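Local atomic coordinates of increased sodium tolerance protein 1 (Saccharomyces cerevisiae, PDB entry 3GGY), a protein that acts late in multivesicular body sorting, regulating recruitment of VPS4 to the ESCRT-III complex and diminishing VPS4 ATPase activity. Residues E78-R83 against D103-A108; I10-C15 against D130-K135. One frame throughout, in Å; residues are numbered along the deposited sequence.

How the contacts relate
Both contacts lie toward the same end of the elongated, all-helical N-terminal domain of Ist1, with centres about 13 Å apart. Contact 1 sets the C-terminal end of helix 50-82 against the start of helix 105-115. Contact 2 sets the beginning of helix 8-46 against the end of helix 125-135. Both segments of contact 1 fall between those of contact 2 in the sequence. Helices 8-46 and 50-82 follow each other and form the long hairpin, and helices 105-115 and 125-135, themselves consecutive, pack on its end. The two contacts also touch, Leu-81 CD1 lying 4.1 Å from Lys-13 CG. Together they join helices 105-115 and 125-135 to the two arms of the hairpin in this ESCRT-III-like domain.

Contact 1: E78-R83 against D103-A108; sequences ELLLAR and DGINEA
Asp-103 meets Arg-83 with its backbone and CB, not with its carboxylate. Its CB lies 3.5 Å above one face of the guanidinium, toward the rim. Asp-103 O is on a guanidinium face too, 3.1 Å from Arg-83 NE, but the angle is too poor for a hydrogen bond. The carboxylate turns back: OD1 accepts from Ile-105 N at 3.0 Å, an Asx turn, and OD2 bonds to His-100. Gly-104, the N-cap residue, has positive phi. A CB here would come tight against Leu-79 CD1, which sits 3.9 Å from Gly-104 O. Ile-105 meets three residues. CG2 packs 3.8 Å from Leu-80 CD2, while CG1 lies between Leu-79 CD2 and Arg-83 CD, 3.8 Å from the latter. The Arg-83 chain, extended from CG to NE (chi2 177°, chi3 -179°), carries its methylenes past this isoleucine. Ala-108 CB closes the row, 3.8 Å from Leu-80 CG and close to Leu-79 CD2. An alanine in place of Arg-83 would probably take from Ile-105 CG1 its contact with CD, and from Asp-103 CB its guanidinium neighbour, opening a gap beside the Asx turn. The contact is mainly apolar, since its one close N-O pair does not bond. The Asp-103 carboxylate would feel the arginine's charge only at longer range.

Contact 2: I10-C15 against D130-K135; sequences IKLKTC and DLMAWK
Leu-131 holds CG anti to its own carbonyl carbon (chi1 -72°), and Leu-12 holds CG anti to the backbone N (chi1 179°). These torsions set the direction of each CG, and the methyls beyond make the contact. Leu-131 CD1 does most of the work. It lies 3.7 Å from Leu-12 CA, so this methyl rests against the backbone of the facing helix. It also touches Leu-12 CD1 at 3.9 Å, methyl to methyl. Cys-15 comes in from one turn further along, its CB 4.2 Å from Leu-131 CD1. The other methyl, Leu-131 CD2, lies 3.9 Å from Lys-11 CE. Here the lysine uses its aliphatic chain, bent at its last two torsions, while its NZ bonds to Ile-6 O. Met-132 is the other residue of 130-135 that reaches across. Its bent chain brings CE to 4.1 Å from Leu-12 CD1, and the two side chains cross at about a right angle. Leu-12 CD1 thus has a leucine methyl and a methionine methyl as neighbours. All these contacts are van der Waals. Leu-12, Cys-15 and Met-132 are buried, whereas Lys-11 is at the exposed margin. Phe-8 packs on Leu-131 and Met-132, and Leu-128 packs on Leu-12 and Cys-15. Ile-109 and Ile-113 of helix 105-115 also touch Met-132. The axes of the two short segments run nearly antiparallel, at 154°, and approach to 11.2 Å. This spacing is wide, and the long side chains bridge it. The arrangement is helix-on-helix packing in an ESCRT-III-like fold, where helix 125-135 lies against the beginning of the first long helix of the hairpin.

Contact 1: E78-R83 against D103-A108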
ATOM      1  N   GLU A  78      -5.004   9.158  -8.267  1.00 14.87           N
ATOM      2  CA  GLU A  78      -5.412  10.534  -8.522  1.00 18.87           C
ATOM      3  C   GLU A  78      -4.620  11.113  -9.687  1.00 19.83           C
ATOM      4  O   GLU A  78      -5.163  11.858 -10.508  1.00 19.67           O
ATOM      5  CB  GLU A  78      -5.228  11.374  -7.256  1.00 19.64           C
ATOM      6  CG  GLU A  78      -6.036  10.826  -6.087  1.00 24.00           C
ATOM      7  CD  GLU A  78      -5.888  11.641  -4.821  1.00 28.17           C
ATOM      8  OE1 GLU A  78      -4.743  11.993  -4.471  1.00 31.26           O
ATOM      9  OE2 GLU A  78      -6.916  11.916  -4.166  1.00 32.85           O
ATOM     10  N   LEU A  79      -3.344  10.748  -9.768  1.00 19.80           N
ATOM     11  CA  LEU A  79      -2.479  11.218 -10.845  1.00 18.92           C
ATOM     12  C   LEU A  79      -3.023  10.745 -12.187  1.00 20.43           C
ATOM     13  O   LEU A  79      -3.217  11.543 -13.109  1.00 20.79           O
ATOM     14  CB  LEU A  79      -1.055  10.692 -10.638  1.00 19.40           C
ATOM     15  CG  LEU A  79      -0.000  11.045 -11.692  1.00 19.24           C
ATOM     16  CD1 LEU A  79       1.382  10.827 -11.108  1.00 20.97           C
ATOM     17  CD2 LEU A  79      -0.191  10.204 -12.946  1.00 21.44           C
ATOM     18  N   LEU A  80      -3.272   9.443 -12.293  1.00 18.77           N
ATOM     19  CA  LEU A  80      -3.798   8.862 -13.520  1.00 19.47           C
ATOM     20  C   LEU A  80      -5.174   9.421 -13.865  1.00 20.17           C
ATOM     21  O   LEU A  80      -5.504   9.599 -15.039  1.00 19.69           O
ATOM     22  CB  LEU A  80      -3.890   7.340 -13.385  1.00 19.60           C
ATOM     23  CG  LEU A  80      -2.560   6.600 -13.245  1.00 19.57           C
ATOM     24  CD1 LEU A  80      -2.820   5.109 -13.052  1.00 18.21           C
ATOM     25  CD2 LEU A  80      -1.715   6.841 -14.489  1.00 19.48           C
ATOM     26  N   LEU A  81      -5.978   9.691 -12.843  1.00 19.37           N
ATOM     27  CA  LEU A  81      -7.321  10.214 -13.064  1.00 20.62           C
ATOM     28  C   LEU A  81      -7.277  11.573 -13.744  1.00 22.29           C
ATOM     29  O   LEU A  81      -8.097  11.867 -14.615  1.00 23.05           O
ATOM     30  CB  LEU A  81      -8.074  10.339 -11.740  1.00 21.18           C
ATOM     31  CG  LEU A  81      -9.505  10.882 -11.853  1.00 22.07           C
ATOM     32  CD1 LEU A  81     -10.333   9.962 -12.742  1.00 21.87           C
ATOM     33  CD2 LEU A  81     -10.130  10.987 -10.467  1.00 21.50           C
ATOM     34  N   ALA A  82      -6.314  12.395 -13.345  1.00 23.57           N
ATOM     35  CA  ALA A  82      -6.168  13.731 -13.912  1.00 27.58           C
ATOM     36  C   ALA A  82      -5.566  13.723 -15.315  1.00 29.16           C
ATOM     37  O   ALA A  82      -5.681  14.707 -16.050  1.00 29.96           O
ATOM     38  CB  ALA A  82      -5.319  14.592 -12.990  1.00 27.10           C
ATOM     39  N   ARG A  83      -4.933  12.615 -15.686  1.00 29.07           N
ATOM     40  CA  ARG A  83      -4.300  12.492 -16.997  1.00 30.73           C
ATOM     41  C   ARG A  83      -4.945  11.405 -17.855  1.00 30.68           C
ATOM     42  O   ARG A  83      -4.323  10.892 -18.787  1.00 30.00           O
ATOM     43  CB  ARG A  83      -2.808  12.184 -16.823  1.00 32.66           C
ATOM     44  CG  ARG A  83      -2.065  13.164 -15.921  1.00 35.70           C
ATOM     45  CD  ARG A  83      -0.613  12.748 -15.726  1.00 40.01           C
ATOM     46  NE  ARG A  83       0.127  13.652 -14.844  1.00 42.72           N
ATOM     47  CZ  ARG A  83       0.629  14.828 -15.212  1.00 43.87           C
ATOM     48  NH1 ARG A  83       0.481  15.265 -16.457  1.00 43.46           N
ATOM     49  NH2 ARG A  83       1.290  15.570 -14.332  1.00 46.12           N
ATOM     50  N   ASP A 103       5.469  12.684 -16.826  1.00 32.85           N
ATOM     51  CA  ASP A 103       4.181  12.963 -16.199  1.00 29.22           C
ATOM     52  C   ASP A 103       3.849  11.957 -15.090  1.00 27.56           C
ATOM     53  O   ASP A 103       2.762  11.993 -14.513  1.00 24.54           O
ATOM     54  CB  ASP A 103       3.068  12.961 -17.251  1.00 30.31           C
ATOM     55  CG  ASP A 103       3.136  11.759 -18.173  1.00 31.68           C
ATOM     56  OD1 ASP A 103       3.374  10.635 -17.681  1.00 30.62           O
ATOM     57  OD2 ASP A 103       2.943  11.933 -19.395  1.00 31.82           O
ATOM     58  N   GLY A 104       4.789  11.057 -14.811  1.00 25.27           N
ATOM     59  CA  GLY A 104       4.605  10.065 -13.762  1.00 22.98           C
ATOM     60  C   GLY A 104       3.630   8.937 -14.040  1.00 20.29           C
ATOM     61  O   GLY A 104       3.355   8.116 -13.157  1.00 19.42           O
ATOM     62  N   ILE A 105       3.107   8.876 -15.258  1.00 17.70           N
ATOM     63  CA  ILE A 105       2.148   7.839 -15.612  1.00 17.00           C
ATOM     64  C   ILE A 105       2.763   6.441 -15.604  1.00 16.88           C
ATOM     65  O   ILE A 105       2.183   5.510 -15.044  1.00 15.57           O
ATOM     66  CB  ILE A 105       1.514   8.127 -16.991  1.00 18.04           C
ATOM     67  CG1 ILE A 105       0.688   9.414 -16.904  1.00 19.54           C
ATOM     68  CG2 ILE A 105       0.641   6.956 -17.434  1.00 18.82           C
ATOM     69  CD1 ILE A 105       0.073   9.861 -18.219  1.00 21.51           C
ATOM     70  N   ASN A 106       3.936   6.294 -16.209  1.00 15.88           N
ATOM     71  CA  ASN A 106       4.603   4.988 -16.254  1.00 13.76           C
ATOM     72  C   ASN A 106       4.673   4.363 -14.862  1.00 13.97           C
ATOM     73  O   ASN A 106       4.245   3.225 -14.644  1.00 13.40           O
ATOM     74  CB  ASN A 106       6.020   5.138 -16.812  1.00 13.50           C
ATOM     75  CG  ASN A 106       6.712   3.802 -17.016  1.00 12.10           C
ATOM     76  OD1 ASN A 106       6.183   2.916 -17.683  1.00 14.63           O
ATOM     77  ND2 ASN A 106       7.904   3.658 -16.452  1.00 14.06           N
ATOM     78  N   GLU A 107       5.221   5.129 -13.929  1.00 12.23           N
ATOM     79  CA  GLU A 107       5.384   4.722 -12.545  1.00 14.09           C
ATOM     80  C   GLU A 107       4.050   4.432 -11.857  1.00 13.73           C
ATOM     81  O   GLU A 107       3.907   3.431 -11.156  1.00 11.66           O
ATOM     82  CB  GLU A 107       6.115   5.838 -11.804  1.00 19.10           C
ATOM     83  CG  GLU A 107       6.413   5.567 -10.358  1.00 21.07           C
ATOM     84  CD  GLU A 107       7.110   6.741  -9.712  1.00 24.24           C
ATOM     85  OE1 GLU A 107       8.121   7.215 -10.278  1.00 27.36           O
ATOM     86  OE2 GLU A 107       6.654   7.187  -8.642  1.00 23.46           O
ATOM     87  N   ALA A 108       3.079   5.315 -12.058  1.00 12.89           N
ATOM     88  CA  ALA A 108       1.772   5.158 -11.434  1.00 13.01           C
ATOM     89  C   ALA A 108       1.014   3.900 -11.860  1.00 12.44           C
ATOM     90  O   ALA A 108       0.523   3.154 -11.012  1.00 11.59           O
ATOM     91  CB  ALA A 108       0.918   6.393 -11.704  1.00 13.51           C
TER

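Contact 2: I10-C15 against D130-K135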
ATOM      1  N   ILE A  10     -13.832   6.072 -20.617  1.00 30.55           N
ATOM      2  CA  ILE A  10     -14.911   6.122 -19.640  1.00 30.70           C
ATOM      3  C   ILE A  10     -14.777   4.992 -18.629  1.00 30.84           C
ATOM      4  O   ILE A  10     -14.964   5.199 -17.427  1.00 30.72           O
ATOM      5  CB  ILE A  10     -16.290   6.039 -20.329  1.00 29.79           C
ATOM      6  CG1 ILE A  10     -16.486   7.260 -21.230  1.00 29.81           C
ATOM      7  CG2 ILE A  10     -17.391   5.969 -19.285  1.00 31.33           C
ATOM      8  CD1 ILE A  10     -17.781   7.260 -22.009  1.00 29.32           C
ATOM      9  N   LYS A  11     -14.448   3.797 -19.110  1.00 30.28           N
ATOM     10  CA  LYS A  11     -14.284   2.656 -18.222  1.00 29.65           C
ATOM     11  C   LYS A  11     -13.105   2.888 -17.280  1.00 29.46           C
ATOM     12  O   LYS A  11     -13.152   2.499 -16.114  1.00 28.71           O
ATOM     13  CB  LYS A  11     -14.057   1.373 -19.026  1.00 31.12           C
ATOM     14  CG  LYS A  11     -15.221   0.992 -19.927  1.00 34.23           C
ATOM     15  CD  LYS A  11     -15.104  -0.448 -20.418  1.00 37.29           C
ATOM     16  CE  LYS A  11     -13.814  -0.678 -21.183  1.00 39.02           C
ATOM     17  NZ  LYS A  11     -13.719   0.189 -22.390  1.00 42.38           N
ATOM     18  N   LEU A  12     -12.054   3.526 -17.790  1.00 27.65           N
ATOM     19  CA  LEU A  12     -10.871   3.805 -16.978  1.00 26.50           C
ATOM     20  C   LEU A  12     -11.198   4.842 -15.908  1.00 26.87           C
ATOM     21  O   LEU A  12     -10.812   4.694 -14.746  1.00 24.87           O
ATOM     22  CB  LEU A  12      -9.720   4.308 -17.859  1.00 25.39           C
ATOM     23  CG  LEU A  12      -8.408   4.674 -17.154  1.00 25.28           C
ATOM     24  CD1 LEU A  12      -7.856   3.463 -16.414  1.00 22.43           C
ATOM     25  CD2 LEU A  12      -7.400   5.176 -18.177  1.00 27.35           C
ATOM     26  N   LYS A  13     -11.920   5.888 -16.299  1.00 24.87           N
ATOM     27  CA  LYS A  13     -12.292   6.934 -15.358  1.00 25.64           C
ATOM     28  C   LYS A  13     -13.115   6.334 -14.228  1.00 23.71           C
ATOM     29  O   LYS A  13     -12.860   6.604 -13.055  1.00 23.12           O
ATOM     30  CB  LYS A  13     -13.103   8.027 -16.061  1.00 27.03           C
ATOM     31  CG  LYS A  13     -13.499   9.177 -15.144  1.00 30.62           C
ATOM     32  CD  LYS A  13     -14.238  10.278 -15.898  1.00 33.00           C
ATOM     33  CE  LYS A  13     -15.575   9.788 -16.441  1.00 36.42           C
ATOM     34  NZ  LYS A  13     -16.313  10.860 -17.172  1.00 38.16           N
ATOM     35  N   THR A  14     -14.100   5.517 -14.592  1.00 24.12           N
ATOM     36  CA  THR A  14     -14.968   4.863 -13.619  1.00 25.25           C
ATOM     37  C   THR A  14     -14.141   4.005 -12.668  1.00 24.72           C
ATOM     38  O   THR A  14     -14.356   4.010 -11.455  1.00 23.43           O
ATOM     39  CB  THR A  14     -15.995   3.942 -14.310  1.00 27.84           C
ATOM     40  OG1 THR A  14     -16.818   4.715 -15.190  1.00 30.88           O
ATOM     41  CG2 THR A  14     -16.876   3.254 -13.278  1.00 28.95           C
ATOM     42  N   CYS A  15     -13.198   3.263 -13.236  1.00 22.27           N
ATOM     43  CA  CYS A  15     -12.334   2.387 -12.458  1.00 20.41           C
ATOM     44  C   CYS A  15     -11.473   3.164 -11.467  1.00 18.04           C
ATOM     45  O   CYS A  15     -11.439   2.845 -10.280  1.00 16.43           O
ATOM     46  CB  CYS A  15     -11.436   1.576 -13.395  1.00 21.55           C
ATOM     47  SG  CYS A  15     -10.280   0.475 -12.538  1.00 22.64           S
ATOM     48  N   ASP A 130      -6.660  -5.434 -16.358  1.00 17.19           N
ATOM     49  CA  ASP A 130      -7.435  -5.836 -17.526  1.00 19.15           C
ATOM     50  C   ASP A 130      -7.483  -4.729 -18.576  1.00 18.24           C
ATOM     51  O   ASP A 130      -7.326  -4.987 -19.772  1.00 17.32           O
ATOM     52  CB  ASP A 130      -8.860  -6.227 -17.120  1.00 21.86           C
ATOM     53  CG  ASP A 130      -8.898  -7.445 -16.217  1.00 26.67           C
ATOM     54  OD1 ASP A 130      -8.076  -8.365 -16.417  1.00 30.17           O
ATOM     55  OD2 ASP A 130      -9.761  -7.495 -15.315  1.00 30.62           O
ATOM     56  N   LEU A 131      -7.701  -3.497 -18.133  1.00 17.28           N
ATOM     57  CA  LEU A 131      -7.764  -2.368 -19.056  1.00 17.77           C
ATOM     58  C   LEU A 131      -6.440  -2.116 -19.768  1.00 17.86           C
ATOM     59  O   LEU A 131      -6.426  -1.861 -20.973  1.00 17.91           O
ATOM     60  CB  LEU A 131      -8.185  -1.097 -18.316  1.00 18.16           C
ATOM     61  CG  LEU A 131      -9.643  -1.018 -17.868  1.00 19.78           C
ATOM     62  CD1 LEU A 131      -9.843   0.208 -16.988  1.00 23.23           C
ATOM     63  CD2 LEU A 131     -10.551  -0.958 -19.089  1.00 22.62           C
ATOM     64  N   MET A 132      -5.334  -2.190 -19.028  1.00 14.78           N
ATOM     65  CA  MET A 132      -4.018  -1.941 -19.618  1.00 14.30           C
ATOM     66  C   MET A 132      -3.514  -3.091 -20.482  1.00 14.26           C
ATOM     67  O   MET A 132      -2.732  -2.875 -21.410  1.00 14.67           O
ATOM     68  CB  MET A 132      -2.991  -1.609 -18.530  1.00 15.56           C
ATOM     69  CG  MET A 132      -3.298  -0.329 -17.763  1.00 13.89           C
ATOM     70  SD  MET A 132      -3.740   1.066 -18.845  1.00 21.81           S
ATOM     71  CE  MET A 132      -5.518   1.016 -18.703  1.00 24.34           C
ATOM     72  N   ALA A 133      -3.956  -4.308 -20.178  1.00 13.67           N
ATOM     73  CA  ALA A 133      -3.562  -5.466 -20.972  1.00 15.08           C
ATOM     74  C   ALA A 133      -4.184  -5.302 -22.358  1.00 15.54           C
ATOM     75  O   ALA A 133      -3.621  -5.734 -23.362  1.00 16.95           O
ATOM     76  CB  ALA A 133      -4.059  -6.751 -20.320  1.00 15.54           C
ATOM     77  N   TRP A 134      -5.351  -4.669 -22.406  1.00 17.25           N
ATOM     78  CA  TRP A 134      -6.039  -4.434 -23.670  1.00 18.57           C
ATOM     79  C   TRP A 134      -5.472  -3.210 -24.389  1.00 18.15           C
ATOM     80  O   TRP A 134      -5.216  -3.246 -25.598  1.00 17.64           O
ATOM     81  CB  TRP A 134      -7.536  -4.210 -23.428  1.00 21.25           C
ATOM     82  CG  TRP A 134      -8.273  -3.845 -24.679  1.00 26.13           C
ATOM     83  CD1 TRP A 134      -8.724  -4.701 -25.646  1.00 27.07           C
ATOM     84  CD2 TRP A 134      -8.572  -2.524 -25.141  1.00 28.82           C
ATOM     85  NE1 TRP A 134      -9.281  -3.992 -26.684  1.00 30.39           N
ATOM     86  CE2 TRP A 134      -9.202  -2.652 -26.400  1.00 29.34           C
ATOM     87  CE3 TRP A 134      -8.368  -1.241 -24.616  1.00 28.13           C
ATOM     88  CZ2 TRP A 134      -9.629  -1.545 -27.145  1.00 30.30           C
ATOM     89  CZ3 TRP A 134      -8.793  -0.138 -25.355  1.00 30.04           C
ATOM     90  CH2 TRP A 134      -9.417  -0.300 -26.606  1.00 30.94           C
ATOM     91  N   LYS A 135      -5.282  -2.131 -23.636  1.00 17.69           N
ATOM     92  CA  LYS A 135      -4.777  -0.871 -24.175  1.00 17.11           C
ATOM     93  C   LYS A 135      -3.360  -0.984 -24.723  1.00 19.47           C
ATOM     94  O   LYS A 135      -3.069  -0.509 -25.822  1.00 19.83           O
ATOM     95  CB  LYS A 135      -4.827   0.211 -23.094  1.00 19.24           C
ATOM     96  CG  LYS A 135      -4.535   1.608 -23.599  1.00 20.56           C
ATOM     97  CD  LYS A 135      -5.587   2.043 -24.604  1.00 24.54           C
ATOM     98  CE  LYS A 135      -5.304   3.439 -25.137  1.00 27.39           C
ATOM     99  NZ  LYS A 135      -6.337   3.870 -26.116  1.00 33.06           N
TER